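PDB 2PLW: ribosomal RNA methyltransferase, putative from Plasmodium falciparum, which binds S-adenosylmethionine and probably transfers its methyl group to the 2'-hydroxyl of a uridine in ribosomal RNA. Local coordinates for residues L102-A115 with M140-K153. Residues are numbered along the deposited sequence; the frame is centred on the assembly and turned at random.
With SAM (S-adenosylmethionine), chain C.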
ATOM      1  N   LEU A 102      -3.544  16.107   3.567  1.00 19.94           N
ATOM      2  CA  LEU A 102      -3.952  15.608   4.881  1.00 20.55           C
ATOM      3  C   LEU A 102      -4.055  16.663   5.980  1.00 21.65           C
ATOM      4  O   LEU A 102      -4.786  16.454   6.955  1.00 21.22           O
ATOM      5  CB  LEU A 102      -2.963  14.536   5.375  1.00 20.74           C
ATOM      6  CG  LEU A 102      -2.790  13.257   4.548  1.00 20.21           C
ATOM      7  CD1 LEU A 102      -1.627  12.476   5.086  1.00 21.29           C
ATOM      8  CD2 LEU A 102      -4.087  12.446   4.569  1.00 21.89           C
ATOM      9  N   GLN A 103      -3.272  17.741   5.853  1.00 23.77           N
ATOM     10  CA  GLN A 103      -3.057  18.694   6.950  1.00 26.08           C
ATOM     11  C   GLN A 103      -2.553  17.971   8.205  1.00 26.47           C
ATOM     12  O   GLN A 103      -1.395  17.571   8.262  1.00 27.11           O
ATOM     13  CB  GLN A 103      -4.316  19.524   7.238  1.00 26.37           C
ATOM     14  CG  GLN A 103      -4.817  20.352   6.059  1.00 31.14           C
ATOM     15  CD  GLN A 103      -3.727  21.216   5.463  1.00 37.38           C
ATOM     16  OE1 GLN A 103      -3.029  21.952   6.182  1.00 41.17           O
ATOM     17  NE2 GLN A 103      -3.566  21.136   4.141  1.00 38.61           N
ATOM     18  N   ASP A 104      -3.420  17.797   9.192  1.00 26.26           N
ATOM     19  CA  ASP A 104      -3.033  17.180  10.460  1.00 26.71           C
ATOM     20  C   ASP A 104      -3.509  15.728  10.606  1.00 25.28           C
ATOM     21  O   ASP A 104      -3.401  15.122  11.692  1.00 26.61           O
ATOM     22  CB  ASP A 104      -3.532  18.046  11.619  1.00 27.13           C
ATOM     23  CG  ASP A 104      -2.733  19.340  11.761  1.00 30.52           C
ATOM     24  OD1 ASP A 104      -1.565  19.363  11.316  1.00 33.60           O
ATOM     25  OD2 ASP A 104      -3.271  20.325  12.316  1.00 35.37           O
ATOM     26  N   LYS A 105      -4.012  15.161   9.512  1.00 22.75           N
ATOM     27  CA  LYS A 105      -4.623  13.843   9.565  1.00 20.76           C
ATOM     28  C   LYS A 105      -3.656  12.740   9.165  1.00 19.39           C
ATOM     29  O   LYS A 105      -2.730  12.955   8.398  1.00 19.03           O
ATOM     30  CB  LYS A 105      -5.863  13.794   8.679  1.00 20.71           C
ATOM     31  CG  LYS A 105      -7.036  14.616   9.208  1.00 21.38           C
ATOM     32  CD  LYS A 105      -8.245  14.528   8.276  1.00 20.76           C
ATOM     33  CE  LYS A 105      -7.995  15.335   6.993  1.00 19.99           C
ATOM     34  NZ  LYS A 105      -8.011  16.815   7.253  1.00 22.95           N
ATOM     35  N   LYS A 106      -3.882  11.559   9.709  1.00 17.55           N
ATOM     36  CA  LYS A 106      -3.184  10.374   9.239  1.00 16.65           C
ATOM     37  C   LYS A 106      -4.109   9.549   8.325  1.00 15.67           C
ATOM     38  O   LYS A 106      -5.234   9.946   8.045  1.00 16.45           O
ATOM     39  CB  LYS A 106      -2.586   9.581  10.406  1.00 17.23           C
ATOM     40  CG  LYS A 106      -1.375  10.308  11.032  1.00 18.44           C
ATOM     41  CD  LYS A 106      -0.581   9.390  11.906  1.00 20.51           C
ATOM     42  CE  LYS A 106       0.532  10.111  12.611  1.00 21.05           C
ATOM     43  NZ  LYS A 106       1.321   9.188  13.411  1.00 24.22           N
ATOM     44  N   ILE A 107      -3.579   8.457   7.798  1.00 14.02           N
ATOM     45  CA  ILE A 107      -4.175   7.750   6.694  1.00 13.46           C
ATOM     46  C   ILE A 107      -4.768   6.451   7.240  1.00 12.41           C
ATOM     47  O   ILE A 107      -4.083   5.713   7.898  1.00 12.58           O
ATOM     48  CB  ILE A 107      -3.078   7.421   5.628  1.00 12.09           C
ATOM     49  CG1 ILE A 107      -2.427   8.721   5.126  1.00 12.96           C
ATOM     50  CG2 ILE A 107      -3.666   6.648   4.445  1.00 12.46           C
ATOM     51  CD1 ILE A 107      -1.423   8.502   4.057  1.00 12.08           C
ATOM     52  N   ASP A 108      -6.033   6.178   6.962  1.00 12.99           N
ATOM     53  CA  ASP A 108      -6.690   5.004   7.530  1.00 12.41           C
ATOM     54  C   ASP A 108      -6.379   3.658   6.889  1.00 12.84           C
ATOM     55  O   ASP A 108      -6.404   2.619   7.569  1.00 13.19           O
ATOM     56  CB  ASP A 108      -8.197   5.227   7.525  1.00 13.65           C
ATOM     57  CG  ASP A 108      -8.582   6.461   8.283  1.00 15.06           C
ATOM     58  OD1 ASP A 108      -8.460   6.437   9.513  1.00 20.57           O
ATOM     59  OD2 ASP A 108      -8.940   7.479   7.649  1.00 15.08           O
ATOM     60  N   ILE A 109      -6.144   3.675   5.581  1.00 11.65           N
ATOM     61  CA  ILE A 109      -5.894   2.472   4.824  1.00 12.65           C
ATOM     62  C   ILE A 109      -4.738   2.743   3.894  1.00 11.91           C
ATOM     63  O   ILE A 109      -4.789   3.685   3.080  1.00 12.61           O
ATOM     64  CB  ILE A 109      -7.137   2.035   3.996  1.00 12.68           C
ATOM     65  CG1 ILE A 109      -8.360   1.885   4.899  1.00 13.18           C
ATOM     66  CG2 ILE A 109      -6.832   0.759   3.241  1.00 13.97           C
ATOM     67  CD1 ILE A 109      -9.712   1.844   4.119  1.00 14.96           C
ATOM     68  N   ILE A 110      -3.679   1.967   4.062  1.00 11.21           N
ATOM     69  CA  ILE A 110      -2.531   2.102   3.178  1.00 11.50           C
ATOM     70  C   ILE A 110      -2.354   0.779   2.452  1.00 11.45           C
ATOM     71  O   ILE A 110      -2.159  -0.254   3.076  1.00 11.72           O
ATOM     72  CB  ILE A 110      -1.264   2.515   3.946  1.00 12.16           C
ATOM     73  CG1 ILE A 110      -1.431   3.925   4.528  1.00 12.70           C
ATOM     74  CG2 ILE A 110      -0.037   2.495   3.008  1.00 12.44           C
ATOM     75  CD1 ILE A 110      -0.240   4.328   5.457  1.00 12.13           C
ATOM     76  N   LEU A 111      -2.441   0.850   1.135  1.00 11.43           N
ATOM     77  CA  LEU A 111      -2.329  -0.313   0.257  1.00 12.61           C
ATOM     78  C   LEU A 111      -1.074  -0.165  -0.597  1.00 12.43           C
ATOM     79  O   LEU A 111      -0.748   0.930  -1.056  1.00 13.60           O
ATOM     80  CB  LEU A 111      -3.540  -0.407  -0.680  1.00 13.28           C
ATOM     81  CG  LEU A 111      -4.934  -0.307  -0.033  1.00 13.06           C
ATOM     82  CD1 LEU A 111      -6.065  -0.200  -1.063  1.00 14.28           C
ATOM     83  CD2 LEU A 111      -5.196  -1.489   0.905  1.00 12.41           C
ATOM     84  N   SER A 112      -0.387  -1.272  -0.823  1.00 12.74           N
ATOM     85  CA  SER A 112       0.708  -1.270  -1.768  1.00 12.94           C
ATOM     86  C   SER A 112       0.648  -2.472  -2.692  1.00 13.61           C
ATOM     87  O   SER A 112       0.704  -3.623  -2.248  1.00 13.60           O
ATOM     88  CB  SER A 112       2.061  -1.224  -1.057  1.00 14.19           C
ATOM     89  OG  SER A 112       3.083  -1.452  -1.991  1.00 14.95           O
ATOM     90  N   ASP A 113       0.540  -2.170  -3.978  1.00 13.87           N
ATOM     91  CA  ASP A 113       0.689  -3.161  -5.040  1.00 15.33           C
ATOM     92  C   ASP A 113       2.033  -2.951  -5.751  1.00 15.58           C
ATOM     93  O   ASP A 113       2.230  -3.442  -6.872  1.00 15.91           O
ATOM     94  CB  ASP A 113      -0.468  -3.020  -6.043  1.00 15.61           C
ATOM     95  CG  ASP A 113      -0.612  -4.231  -6.957  1.00 16.72           C
ATOM     96  OD1 ASP A 113      -0.372  -5.364  -6.472  1.00 18.73           O
ATOM     97  OD2 ASP A 113      -0.984  -4.032  -8.145  1.00 20.39           O
ATOM     98  N   ALA A 114       2.975  -2.249  -5.109  1.00 16.31           N
ATOM     99  CA  ALA A 114       4.284  -1.976  -5.729  1.00 17.64           C
ATOM    100  C   ALA A 114       5.133  -3.249  -5.824  1.00 18.07           C
ATOM    101  O   ALA A 114       4.984  -4.166  -5.025  1.00 17.65           O
ATOM    102  CB  ALA A 114       5.057  -0.906  -4.934  1.00 17.02           C
ATOM    103  N   ALA A 115       6.019  -3.282  -6.816  1.00 20.43           N
ATOM    104  CA  ALA A 115       6.975  -4.380  -6.960  1.00 22.17           C
ATOM    105  C   ALA A 115       8.248  -3.855  -7.623  1.00 24.67           C
ATOM    106  O   ALA A 115       8.215  -2.852  -8.326  1.00 25.17           O
ATOM    107  CB  ALA A 115       6.362  -5.538  -7.765  1.00 22.57           C
ATOM    108  N   MET A 140       4.951   3.762   5.868  1.00 13.66           N
ATOM    109  CA  MET A 140       3.604   3.471   6.420  1.00 14.01           C
ATOM    110  C   MET A 140       3.495   3.851   7.903  1.00 14.69           C
ATOM    111  O   MET A 140       2.530   4.511   8.337  1.00 13.79           O
ATOM    112  CB  MET A 140       3.259   1.973   6.185  1.00 14.48           C
ATOM    113  CG  MET A 140       1.967   1.482   6.962  1.00 15.10           C
ATOM    114  SD  MET A 140       2.166   1.150   8.651  1.00 18.77           S
ATOM    115  CE  MET A 140       3.312  -0.222   8.633  1.00 17.67           C
ATOM    116  N   GLU A 141       4.493   3.451   8.682  1.00 14.87           N
ATOM    117  CA  GLU A 141       4.501   3.728  10.106  1.00 16.03           C
ATOM    118  C   GLU A 141       4.349   5.202  10.438  1.00 15.41           C
ATOM    119  O   GLU A 141       3.805   5.553  11.494  1.00 16.14           O
ATOM    120  CB  GLU A 141       5.815   3.266  10.706  1.00 16.63           C
ATOM    121  CG  GLU A 141       5.880   1.842  11.168  1.00 23.65           C
ATOM    122  CD  GLU A 141       6.939   1.721  12.241  1.00 29.17           C
ATOM    123  OE1 GLU A 141       8.115   1.967  11.910  1.00 29.46           O
ATOM    124  OE2 GLU A 141       6.590   1.455  13.422  1.00 32.60           O
ATOM    125  N   GLN A 142       4.869   6.064   9.560  1.00 13.21           N
ATOM    126  CA  GLN A 142       4.790   7.512   9.773  1.00 13.14           C
ATOM    127  C   GLN A 142       3.402   8.042   9.542  1.00 13.37           C
ATOM    128  O   GLN A 142       2.990   8.970  10.232  1.00 14.43           O
ATOM    129  CB  GLN A 142       5.772   8.239   8.841  1.00 12.54           C
ATOM    130  CG  GLN A 142       7.246   7.826   9.069  1.00 12.52           C
ATOM    131  CD  GLN A 142       8.158   8.317   7.951  1.00 12.16           C
ATOM    132  OE1 GLN A 142       8.127   9.484   7.577  1.00 13.29           O
ATOM    133  NE2 GLN A 142       8.933   7.404   7.380  1.00 12.93           N
ATOM    134  N   TYR A 143       2.679   7.431   8.596  1.00 11.79           N
ATOM    135  CA  TYR A 143       1.425   8.024   8.077  1.00 12.11           C
ATOM    136  C   TYR A 143       0.147   7.289   8.455  1.00 12.42           C
ATOM    137  O   TYR A 143      -0.926   7.844   8.298  1.00 13.50           O
ATOM    138  CB  TYR A 143       1.495   8.228   6.547  1.00 12.48           C
ATOM    139  CG  TYR A 143       2.435   9.376   6.222  1.00 12.09           C
ATOM    140  CD1 TYR A 143       1.989  10.684   6.316  1.00 13.70           C
ATOM    141  CD2 TYR A 143       3.761   9.130   5.869  1.00 11.44           C
ATOM    142  CE1 TYR A 143       2.856  11.766   6.069  1.00 14.38           C
ATOM    143  CE2 TYR A 143       4.658  10.219   5.616  1.00 13.18           C
ATOM    144  CZ  TYR A 143       4.177  11.513   5.718  1.00 13.68           C
ATOM    145  OH  TYR A 143       4.999  12.617   5.488  1.00 16.17           O
ATOM    146  N   ILE A 144       0.275   6.078   8.972  1.00 12.82           N
ATOM    147  CA  ILE A 144      -0.900   5.265   9.266  1.00 13.13           C
ATOM    148  C   ILE A 144      -1.583   5.768  10.547  1.00 13.02           C
ATOM    149  O   ILE A 144      -0.915   6.094  11.533  1.00 13.05           O
ATOM    150  CB  ILE A 144      -0.563   3.753   9.385  1.00 13.23           C
ATOM    151  CG1 ILE A 144      -1.848   2.912   9.347  1.00 16.39           C
ATOM    152  CG2 ILE A 144       0.255   3.438  10.624  1.00 14.42           C
ATOM    153  CD1 ILE A 144      -2.360   2.709   8.018  1.00 20.78           C
ATOM    154  N   ASN A 145      -2.910   5.822  10.497  1.00 13.24           N
ATOM    155  CA  ASN A 145      -3.735   6.163  11.651  1.00 13.94           C
ATOM    156  C   ASN A 145      -3.831   4.982  12.606  1.00 13.19           C
ATOM    157  O   ASN A 145      -3.773   3.829  12.186  1.00 13.36           O
ATOM    158  CB  ASN A 145      -5.141   6.484  11.181  1.00 14.63           C
ATOM    159  CG  ASN A 145      -5.821   7.512  12.030  1.00 18.96           C
ATOM    160  OD1 ASN A 145      -5.303   7.970  13.050  1.00 22.56           O
ATOM    161  ND2 ASN A 145      -7.030   7.876  11.621  1.00 24.68           N
ATOM    162  N   ILE A 146      -3.946   5.271  13.893  1.00 14.46           N
ATOM    163  CA  ILE A 146      -4.225   4.230  14.880  1.00 14.61           C
ATOM    164  C   ILE A 146      -5.499   3.552  14.439  1.00 14.05           C
ATOM    165  O   ILE A 146      -6.457   4.205  14.009  1.00 14.68           O
ATOM    166  CB  ILE A 146      -4.406   4.836  16.282  1.00 16.11           C
ATOM    167  CG1 ILE A 146      -3.085   5.428  16.796  1.00 17.02           C
ATOM    168  CG2 ILE A 146      -4.987   3.793  17.260  1.00 17.64           C
ATOM    169  CD1 ILE A 146      -1.978   4.438  16.959  1.00 20.74           C
ATOM    170  N   GLY A 147      -5.467   2.228  14.440  1.00 13.14           N
ATOM    171  CA  GLY A 147      -6.649   1.466  14.017  1.00 13.05           C
ATOM    172  C   GLY A 147      -6.641   1.184  12.528  1.00 12.64           C
ATOM    173  O   GLY A 147      -7.522   0.496  12.013  1.00 11.90           O
ATOM    174  N   GLY A 148      -5.627   1.713  11.824  1.00 11.94           N
ATOM    175  CA  GLY A 148      -5.575   1.630  10.384  1.00 11.15           C
ATOM    176  C   GLY A 148      -5.198   0.235   9.847  1.00 11.94           C
ATOM    177  O   GLY A 148      -4.678  -0.620  10.596  1.00 11.70           O
ATOM    178  N   THR A 149      -5.503   0.048   8.563  1.00 13.06           N
ATOM    179  CA  THR A 149      -5.219  -1.187   7.792  1.00 12.69           C
ATOM    180  C   THR A 149      -4.068  -0.961   6.819  1.00 12.46           C
ATOM    181  O   THR A 149      -3.982   0.064   6.161  1.00 12.09           O
ATOM    182  CB  THR A 149      -6.487  -1.649   6.999  1.00 13.69           C
ATOM    183  OG1 THR A 149      -7.529  -1.966   7.927  1.00 16.14           O
ATOM    184  CG2 THR A 149      -6.226  -2.874   6.113  1.00 14.59           C
ATOM    185  N   TYR A 150      -3.196  -1.948   6.716  1.00 12.24           N
ATOM    186  CA  TYR A 150      -2.052  -1.856   5.813  1.00 11.57           C
ATOM    187  C   TYR A 150      -1.965  -3.157   5.073  1.00 12.09           C
ATOM    188  O   TYR A 150      -1.917  -4.212   5.717  1.00 12.78           O
ATOM    189  CB  TYR A 150      -0.803  -1.662   6.653  1.00 11.75           C
ATOM    190  CG  TYR A 150       0.517  -1.784   5.914  1.00 10.86           C
ATOM    191  CD1 TYR A 150       0.737  -1.077   4.718  1.00 10.83           C
ATOM    192  CD2 TYR A 150       1.581  -2.490   6.481  1.00 11.76           C
ATOM    193  CE1 TYR A 150       1.992  -1.130   4.048  1.00 12.74           C
ATOM    194  CE2 TYR A 150       2.838  -2.552   5.826  1.00 12.69           C
ATOM    195  CZ  TYR A 150       3.030  -1.866   4.626  1.00 12.15           C
ATOM    196  OH  TYR A 150       4.248  -1.917   3.969  1.00 13.15           O
ATOM    197  N   ILE A 151      -1.958  -3.089   3.744  1.00 12.45           N
ATOM    198  CA  ILE A 151      -1.805  -4.286   2.901  1.00 13.47           C
ATOM    199  C   ILE A 151      -0.654  -4.077   1.938  1.00 13.47           C
ATOM    200  O   ILE A 151      -0.587  -3.078   1.234  1.00 14.93           O
ATOM    201  CB  ILE A 151      -3.113  -4.628   2.147  1.00 13.28           C
ATOM    202  CG1 ILE A 151      -4.232  -4.781   3.171  1.00 14.83           C
ATOM    203  CG2 ILE A 151      -2.893  -5.921   1.365  1.00 16.28           C
ATOM    204  CD1 ILE A 151      -5.579  -5.121   2.563  1.00 19.22           C
ATOM    205  N   VAL A 152       0.303  -4.999   1.938  1.00 12.95           N
ATOM    206  CA  VAL A 152       1.489  -4.795   1.108  1.00 13.30           C
ATOM    207  C   VAL A 152       1.851  -6.080   0.375  1.00 13.72           C
ATOM    208  O   VAL A 152       1.880  -7.165   0.971  1.00 14.53           O
ATOM    209  CB  VAL A 152       2.681  -4.255   1.945  1.00 13.05           C
ATOM    210  CG1 VAL A 152       3.027  -5.187   3.117  1.00 13.25           C
ATOM    211  CG2 VAL A 152       3.909  -3.966   1.062  1.00 13.70           C
ATOM    212  N   LYS A 153       2.115  -5.938  -0.917  1.00 14.40           N
ATOM    213  CA  LYS A 153       2.548  -7.084  -1.726  1.00 15.07           C
ATOM    214  C   LYS A 153       4.049  -7.360  -1.581  1.00 16.45           C
ATOM    215  O   LYS A 153       4.848  -6.443  -1.412  1.00 16.04           O
ATOM    216  CB  LYS A 153       2.181  -6.856  -3.197  1.00 15.87           C
ATOM    217  CG  LYS A 153       2.362  -8.087  -4.087  1.00 13.26           C
ATOM    218  CD  LYS A 153       1.880  -7.815  -5.514  1.00 14.40           C
ATOM    219  CE  LYS A 153       2.635  -6.764  -6.279  1.00 12.78           C
ATOM    220  NZ  LYS A 153       1.982  -6.515  -7.605  1.00 15.98           N
TER
HETATM  221  N   SAM C 203      -2.193  -1.568  -8.554  1.00 21.44           N
HETATM  222  CA  SAM C 203      -1.917  -0.909  -9.875  1.00 21.54           C
HETATM  223  C   SAM C 203      -3.188  -0.772 -10.714  1.00 21.26           C
HETATM  224  O   SAM C 203      -4.177  -1.439 -10.409  1.00 21.25           O
HETATM  225  OXT SAM C 203      -3.276   0.003 -11.674  1.00 20.36           O
HETATM  226  CB  SAM C 203      -0.847  -1.709 -10.628  1.00 21.36           C
HETATM  227  CG  SAM C 203       0.491  -1.516  -9.915  1.00 23.28           C
HETATM  228  SD  SAM C 203       1.943  -2.025 -10.855  1.00 28.18           S
HETATM  229  CE  SAM C 203       1.688  -3.806 -10.787  1.00 27.41           C
HETATM  230  C5' SAM C 203       3.284  -1.789  -9.660  1.00 22.22           C
HETATM  231  C4' SAM C 203       3.691  -0.318  -9.579  1.00 17.87           C
HETATM  232  O4' SAM C 203       4.568  -0.162  -8.461  1.00 18.07           O
HETATM  233  C3' SAM C 203       4.447   0.237 -10.812  1.00 18.91           C
HETATM  234  O3' SAM C 203       3.670   1.195 -11.498  1.00 18.51           O
HETATM  235  C2' SAM C 203       5.719   0.863 -10.222  1.00 17.51           C
HETATM  236  O2' SAM C 203       6.133   2.104 -10.783  1.00 17.29           O
HETATM  237  C1' SAM C 203       5.347   1.000  -8.757  1.00 15.81           C
HETATM  238  N9  SAM C 203       6.465   1.092  -7.816  1.00 18.72           N
HETATM  239  C8  SAM C 203       7.527   0.227  -7.646  1.00 18.33           C
HETATM  240  N7  SAM C 203       8.295   0.684  -6.635  1.00 16.83           N
HETATM  241  C5  SAM C 203       7.727   1.824  -6.162  1.00 17.67           C
HETATM  242  C6  SAM C 203       8.067   2.710  -5.137  1.00 17.20           C
HETATM  243  N6  SAM C 203       9.149   2.520  -4.395  1.00 16.52           N
HETATM  244  N1  SAM C 203       7.275   3.799  -4.878  1.00 18.26           N
HETATM  245  C2  SAM C 203       6.130   4.043  -5.616  1.00 18.01           C
HETATM  246  N3  SAM C 203       5.780   3.162  -6.622  1.00 16.31           N
HETATM  247  C4  SAM C 203       6.576   2.088  -6.894  1.00 17.56           C
HETATM  248  O   HOH W   1       1.518   6.676  12.490  1.00 19.66           O
HETATM  249  O   HOH W   2      -1.093   6.994  14.280  1.00 27.43           O
HETATM  250  O   HOH W   3       3.832   8.032  13.451  1.00 41.00           O
HETATM  251  O   HOH W   4      -7.918   4.069  10.981  1.00 23.86           O
HETATM  252  O   HOH W   5       4.302  -3.825  -2.441  1.00 18.09           O
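D113 and K153 meet through a pair of torsions: D113 sets CG anti to its backbone N (chi1 -164°), and K153, whose CG is likewise anti to the backbone N, runs straight until chi3 bends it at 64° across the aspartate. K153 NZ thereby forms a salt bridge to D113 OD1 at 2.9 Å, reached from above the carboxylate plane, and also bonds D113 O. The other oxygen, D113 OD2, takes the amino N of S-adenosylmethionine at 2.8 Å, so one carboxylate joins the cofactor to K153, the predicted proton acceptor. The site lies at the C-terminal ends of the parallel strands, where class I methyltransferases bind the cofactor. Strands 109-112 and 148-153 run almost exactly parallel, stitched by backbone bonds in which T149 O and I151 O receive I110 N and S112 N, while I110 O and S112 O receive I151 N and K153 N.

On one face of this pair L111 CD2 lies alongside I151. On the other, I110 CD1 reaches I144 CD1 (3.7 Å) and M140 CG, while M140 CG also sits over one face of the Y150 ring, offset toward its rim; I110 O is at that ring's edge.

At the opposite end the amide of N145 gives a nearly straight bond to D108, ND2 to OD1 at 2.9 Å, with the two flat groups turned 49° apart. The extended chain of K106 carries NZ to waters that lie within reach of E141 O and I144 O, beside the end of the helix. D108 OD2 accepts from I25 N and D113 OD1 also bonds Y190 OH. Helix 122-143 covers the I110 and Y150 face, and the two strands lie centrally in the Rossmann-like sheet of this FtsJ-like methyltransferase domain, between strands 24-29 and 188-196.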